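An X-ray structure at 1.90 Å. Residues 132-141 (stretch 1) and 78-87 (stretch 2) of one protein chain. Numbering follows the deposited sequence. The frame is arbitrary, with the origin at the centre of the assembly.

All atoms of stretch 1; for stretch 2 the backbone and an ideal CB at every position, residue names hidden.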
# COMPACT_ATOMS: atom_id res chain seq x y z
N GLY A 132 -0.86 -1.59 0.98
CA GLY A 132 -0.74 -2.57 -0.08
C GLY A 132 0.47 -3.46 0.10
O GLY A 132 1.25 -3.28 1.03
N VAL A 133 0.64 -4.42 -0.80
CA VAL A 133 1.78 -5.32 -0.72
C VAL A 133 2.94 -4.72 -1.53
O VAL A 133 2.72 -3.97 -2.48
CB VAL A 133 1.43 -6.72 -1.28
CG1 VAL A 133 1.02 -6.62 -2.73
CG2 VAL A 133 2.62 -7.65 -1.12
N PHE A 134 4.16 -5.05 -1.12
CA PHE A 134 5.37 -4.60 -1.78
C PHE A 134 5.45 -3.07 -1.90
O PHE A 134 5.88 -2.56 -2.92
CB PHE A 134 5.47 -5.20 -3.19
CG PHE A 134 5.13 -6.67 -3.27
CD1 PHE A 134 5.72 -7.59 -2.40
CD2 PHE A 134 4.25 -7.15 -4.24
CE1 PHE A 134 5.43 -8.95 -2.49
CE2 PHE A 134 3.96 -8.51 -4.35
CZ PHE A 134 4.55 -9.42 -3.47
N LEU A 135 5.04 -2.36 -0.85
CA LEU A 135 5.07 -0.89 -0.89
C LEU A 135 6.47 -0.29 -0.87
O LEU A 135 6.68 0.81 -1.37
CB LEU A 135 4.31 -0.31 0.30
CG LEU A 135 2.79 -0.40 0.37
CD1 LEU A 135 2.32 0.48 1.54
CD2 LEU A 135 2.16 0.08 -0.94
N GLN A 136 7.42 -1.01 -0.29
CA GLN A 136 8.77 -0.50 -0.18
C GLN A 136 9.73 -0.84 -1.31
O GLN A 136 10.94 -0.89 -1.11
CB GLN A 136 9.36 -0.91 1.18
CG GLN A 136 8.57 -0.31 2.33
CD GLN A 136 9.11 -0.70 3.68
OE1 GLN A 136 8.82 -1.78 4.21
NE2 GLN A 136 9.91 0.18 4.25
N ARG A 137 9.19 -1.07 -2.50
CA ARG A 137 10.07 -1.33 -3.63
C ARG A 137 10.80 0.00 -3.86
O ARG A 137 10.26 1.08 -3.60
CB ARG A 137 9.28 -1.79 -4.86
CG ARG A 137 8.09 -0.94 -5.25
CD ARG A 137 7.43 -1.51 -6.52
NE ARG A 137 6.43 -2.55 -6.28
CZ ARG A 137 6.46 -3.76 -6.83
NH1 ARG A 137 7.45 -4.11 -7.65
NH2 ARG A 137 5.47 -4.62 -6.60
N LYS A 138 12.04 -0.08 -4.33
CA LYS A 138 12.89 1.09 -4.53
C LYS A 138 12.28 2.31 -5.22
O LYS A 138 12.60 3.44 -4.87
CB LYS A 138 14.16 0.68 -5.28
CG LYS A 138 13.91 0.11 -6.66
CD LYS A 138 15.23 -0.29 -7.33
CE LYS A 138 14.99 -0.88 -8.72
NZ LYS A 138 14.11 -2.09 -8.68
N GLU A 139 11.41 2.07 -6.19
CA GLU A 139 10.78 3.16 -6.93
C GLU A 139 9.82 4.02 -6.11
O GLU A 139 9.73 5.24 -6.34
CB GLU A 139 10.02 2.59 -8.14
CG GLU A 139 10.87 1.88 -9.19
CD GLU A 139 11.38 0.50 -8.77
OE1 GLU A 139 10.80 -0.12 -7.85
OE2 GLU A 139 12.35 0.02 -9.39
N TRP A 140 9.12 3.40 -5.16
CA TRP A 140 8.13 4.11 -4.35
C TRP A 140 8.61 4.63 -2.99
O TRP A 140 8.12 5.64 -2.50
CB TRP A 140 6.91 3.21 -4.15
CG TRP A 140 6.29 2.72 -5.44
CD1 TRP A 140 6.44 3.26 -6.69
CD2 TRP A 140 5.37 1.63 -5.58
NE1 TRP A 140 5.66 2.58 -7.60
CE2 TRP A 140 4.99 1.58 -6.95
CE3 TRP A 140 4.81 0.70 -4.69
CZ2 TRP A 140 4.09 0.63 -7.44
CZ3 TRP A 140 3.92 -0.24 -5.18
CH2 TRP A 140 3.57 -0.27 -6.54
N ARG A 141 9.57 3.93 -2.40
CA ARG A 141 10.13 4.31 -1.09
C ARG A 141 10.38 5.79 -0.79
O ARG A 141 9.99 6.29 0.27
CB ARG A 141 11.48 3.60 -0.86
CG ARG A 141 11.41 2.13 -0.60
CD ARG A 141 12.64 1.68 0.21
NE ARG A 141 13.91 1.74 -0.53
CZ ARG A 141 14.37 0.77 -1.32
NH1 ARG A 141 13.66 -0.34 -1.48
NH2 ARG A 141 15.55 0.89 -1.91
N UNK A 78 5.08 -12.58 -12.16
CA UNK A 78 3.87 -11.90 -12.62
C UNK A 78 3.30 -11.06 -11.48
O UNK A 78 2.90 -9.91 -11.67
CB UNK A 78 2.83 -12.91 -13.12
N UNK A 79 3.26 -11.66 -10.30
CA UNK A 79 2.72 -11.01 -9.11
C UNK A 79 3.58 -9.84 -8.63
O UNK A 79 3.05 -8.76 -8.33
CB UNK A 79 2.58 -12.04 -7.98
N UNK A 80 4.89 -10.02 -8.58
CA UNK A 80 5.76 -8.96 -8.10
C UNK A 80 6.10 -7.86 -9.10
O UNK A 80 6.15 -6.68 -8.74
CB UNK A 80 7.07 -9.59 -7.61
N UNK A 81 6.33 -8.23 -10.36
CA UNK A 81 6.73 -7.25 -11.38
C UNK A 81 5.69 -6.80 -12.40
O UNK A 81 5.78 -5.69 -12.91
CB UNK A 81 7.91 -7.83 -12.16
N UNK A 82 4.72 -7.65 -12.70
CA UNK A 82 3.74 -7.29 -13.71
C UNK A 82 2.36 -6.87 -13.21
O UNK A 82 1.65 -6.15 -13.90
CB UNK A 82 3.57 -8.48 -14.66
N UNK A 83 1.98 -7.32 -12.02
CA UNK A 83 0.67 -7.00 -11.48
C UNK A 83 0.41 -5.49 -11.34
O UNK A 83 -0.73 -5.03 -11.45
CB UNK A 83 0.51 -7.67 -10.12
N UNK A 84 1.48 -4.74 -11.06
CA UNK A 84 1.39 -3.29 -10.93
C UNK A 84 2.30 -2.65 -11.97
O UNK A 84 3.41 -3.12 -12.20
CB UNK A 84 1.77 -2.84 -9.52
N UNK A 85 1.82 -1.59 -12.62
CA UNK A 85 2.63 -0.87 -13.59
C UNK A 85 3.40 0.10 -12.69
O UNK A 85 2.99 1.25 -12.49
CB UNK A 85 1.81 -0.18 -14.68
N UNK A 86 4.49 -0.41 -12.12
CA UNK A 86 5.30 0.35 -11.18
C UNK A 86 5.71 1.75 -11.66
O UNK A 86 5.58 2.72 -10.91
CB UNK A 86 6.56 -0.45 -10.85
N UNK A 87 6.19 1.84 -12.89
CA UNK A 87 6.62 3.12 -13.43
C UNK A 87 5.48 4.12 -13.63
O UNK A 87 5.62 5.30 -13.32
CB UNK A 87 7.33 2.89 -14.76

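Stretch 1 constrains none of positions 78, 82 and 83: no atom of it comes within 5.5 Å of their ideal CB atoms, though 83 is directed toward it. They are Glu 78 and Gln 83, both bonded elsewhere in the structure, and Leu 82.

At position 79 the CA-to-CB bond runs sideways, with the ideal CB 5.2 Å from Phe 134 CE2. A long apolar or aromatic side chain could reach Phe 134 and Val 133. In Tyr 79, chi1 t, the ring face meets the edge of Phe 134 (centroids 5.0 Å, planes 67°), and Tyr 79 OH lies 3.8 Å from Val 133 CG1.

Position 80 is also sideways, but its ideal CB is 4.6 Å from Phe 134 CE2 and 5.3 Å from Arg 137 NH2. An aromatic ring would serve both neighbours; an acidic or large apolar group might serve one. The backbone O here already accepts from Arg 137 NH2 (3.0 Å) and Arg 137 NH1 (3.1 Å), two hydrogen bonds to one O, which place the guanidinium beside this position. Tyr 80 turns its edge to the Phe 134 face (centroids 4.8 Å, planes 70°), while Arg 137 CZ sits 4.4 Å from its ring centroid and 16° off the normal, a cation-pi contact.

Position 81 points away, which would suit many polar residues. Tyr 81 nevertheless comes nearer at its end: one water lies 2.8 Å from Tyr 81 OH and accepts a weak bond from Lys 138 NZ at 3.0 Å.

Position 84 has extended angles (-120/138) and points toward stretch 1, its ideal CB 4.3 Å from Trp 140 CH2 and 5.0 Å from Arg 137 NH2. A large apolar side chain fits. Trp 84 extends from Trp 140 to Val 133, where Trp 84 CH2 is 3.2 Å from Val 133 CG1; Trp 84 CZ3 is 4.0 Å from Phe 134 CD2.

Position 85 points away just before a helix, favouring Asp, Asn, Ser or Thr. Asp 85 is the N-cap.

Position 86 has its ideal CB 4.4 Å from Trp 140 CZ2 and 4.5 Å from Arg 137 CD, so a compact apolar group suits. Val 86 places CG2 3.7 Å from Arg 137 NH1, over the guanidinium face opposite Tyr 80 OH, and CG1 3.8 Å from Glu 139 CG. Trp 140 NE1 donates a weak hydrogen bond to Val 86 O (3.3 Å, 166°).

Position 87 lies in a helix and points away from stretch 1; a polar residue is plausible, and Glu 87 makes no contact with stretch 1.

Stretch 2, residues 78-87: EYYYLQWDVE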
# COMPACT_ATOMS: atom_id res chain seq x y z
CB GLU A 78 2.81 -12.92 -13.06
CG GLU A 78 3.25 -13.89 -14.15
CD GLU A 78 2.12 -14.75 -14.65
OE1 GLU A 78 1.36 -15.29 -13.82
OE2 GLU A 78 1.98 -14.90 -15.88
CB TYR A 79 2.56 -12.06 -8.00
CG TYR A 79 2.00 -11.54 -6.69
CD1 TYR A 79 0.96 -10.62 -6.66
CD2 TYR A 79 2.48 -12.03 -5.47
CE1 TYR A 79 0.40 -10.20 -5.44
CE2 TYR A 79 1.93 -11.62 -4.26
CZ TYR A 79 0.90 -10.71 -4.25
OH TYR A 79 0.35 -10.33 -3.05
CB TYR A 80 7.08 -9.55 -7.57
CG TYR A 80 7.92 -8.53 -6.83
CD1 TYR A 80 7.61 -8.15 -5.52
CD2 TYR A 80 8.99 -7.89 -7.47
CE1 TYR A 80 8.34 -7.16 -4.87
CE2 TYR A 80 9.73 -6.91 -6.82
CZ TYR A 80 9.39 -6.55 -5.52
OH TYR A 80 10.11 -5.56 -4.88
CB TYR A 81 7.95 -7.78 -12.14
CG TYR A 81 9.25 -7.65 -11.39
CD1 TYR A 81 9.78 -6.39 -11.10
CD2 TYR A 81 9.97 -8.78 -11.00
CE1 TYR A 81 10.98 -6.26 -10.42
CE2 TYR A 81 11.18 -8.66 -10.32
CZ TYR A 81 11.68 -7.39 -10.04
OH TYR A 81 12.87 -7.25 -9.37
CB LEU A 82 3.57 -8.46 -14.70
CG LEU A 82 4.87 -8.98 -15.32
CD1 LEU A 82 4.55 -10.07 -16.33
CD2 LEU A 82 5.63 -7.83 -15.98
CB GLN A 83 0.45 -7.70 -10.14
CG GLN A 83 -0.96 -7.55 -9.60
CD GLN A 83 -1.43 -8.77 -8.85
OE1 GLN A 83 -1.39 -9.88 -9.38
NE2 GLN A 83 -1.89 -8.58 -7.62
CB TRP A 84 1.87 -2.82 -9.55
CG TRP A 84 0.91 -3.09 -8.45
CD1 TRP A 84 -0.11 -2.29 -8.03
CD2 TRP A 84 0.84 -4.28 -7.65
NE1 TRP A 84 -0.82 -2.90 -7.02
CE2 TRP A 84 -0.26 -4.13 -6.77
CE3 TRP A 84 1.59 -5.46 -7.60
CZ2 TRP A 84 -0.62 -5.11 -5.85
CZ3 TRP A 84 1.23 -6.44 -6.69
CH2 TRP A 84 0.14 -6.26 -5.82
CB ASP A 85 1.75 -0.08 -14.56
CG ASP A 85 2.54 0.54 -15.69
OD1 ASP A 85 3.73 0.87 -15.47
OD2 ASP A 85 1.97 0.72 -16.78
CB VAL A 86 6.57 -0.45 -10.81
CG1 VAL A 86 7.42 0.34 -9.83
CG2 VAL A 86 6.16 -1.78 -10.20
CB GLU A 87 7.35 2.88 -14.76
CG GLU A 87 7.76 4.13 -15.51
CD GLU A 87 8.45 3.78 -16.82
OE1 GLU A 87 7.96 2.86 -17.52
OE2 GLU A 87 9.46 4.42 -17.16
O HOH W 1 13.79 -5.01 -8.03
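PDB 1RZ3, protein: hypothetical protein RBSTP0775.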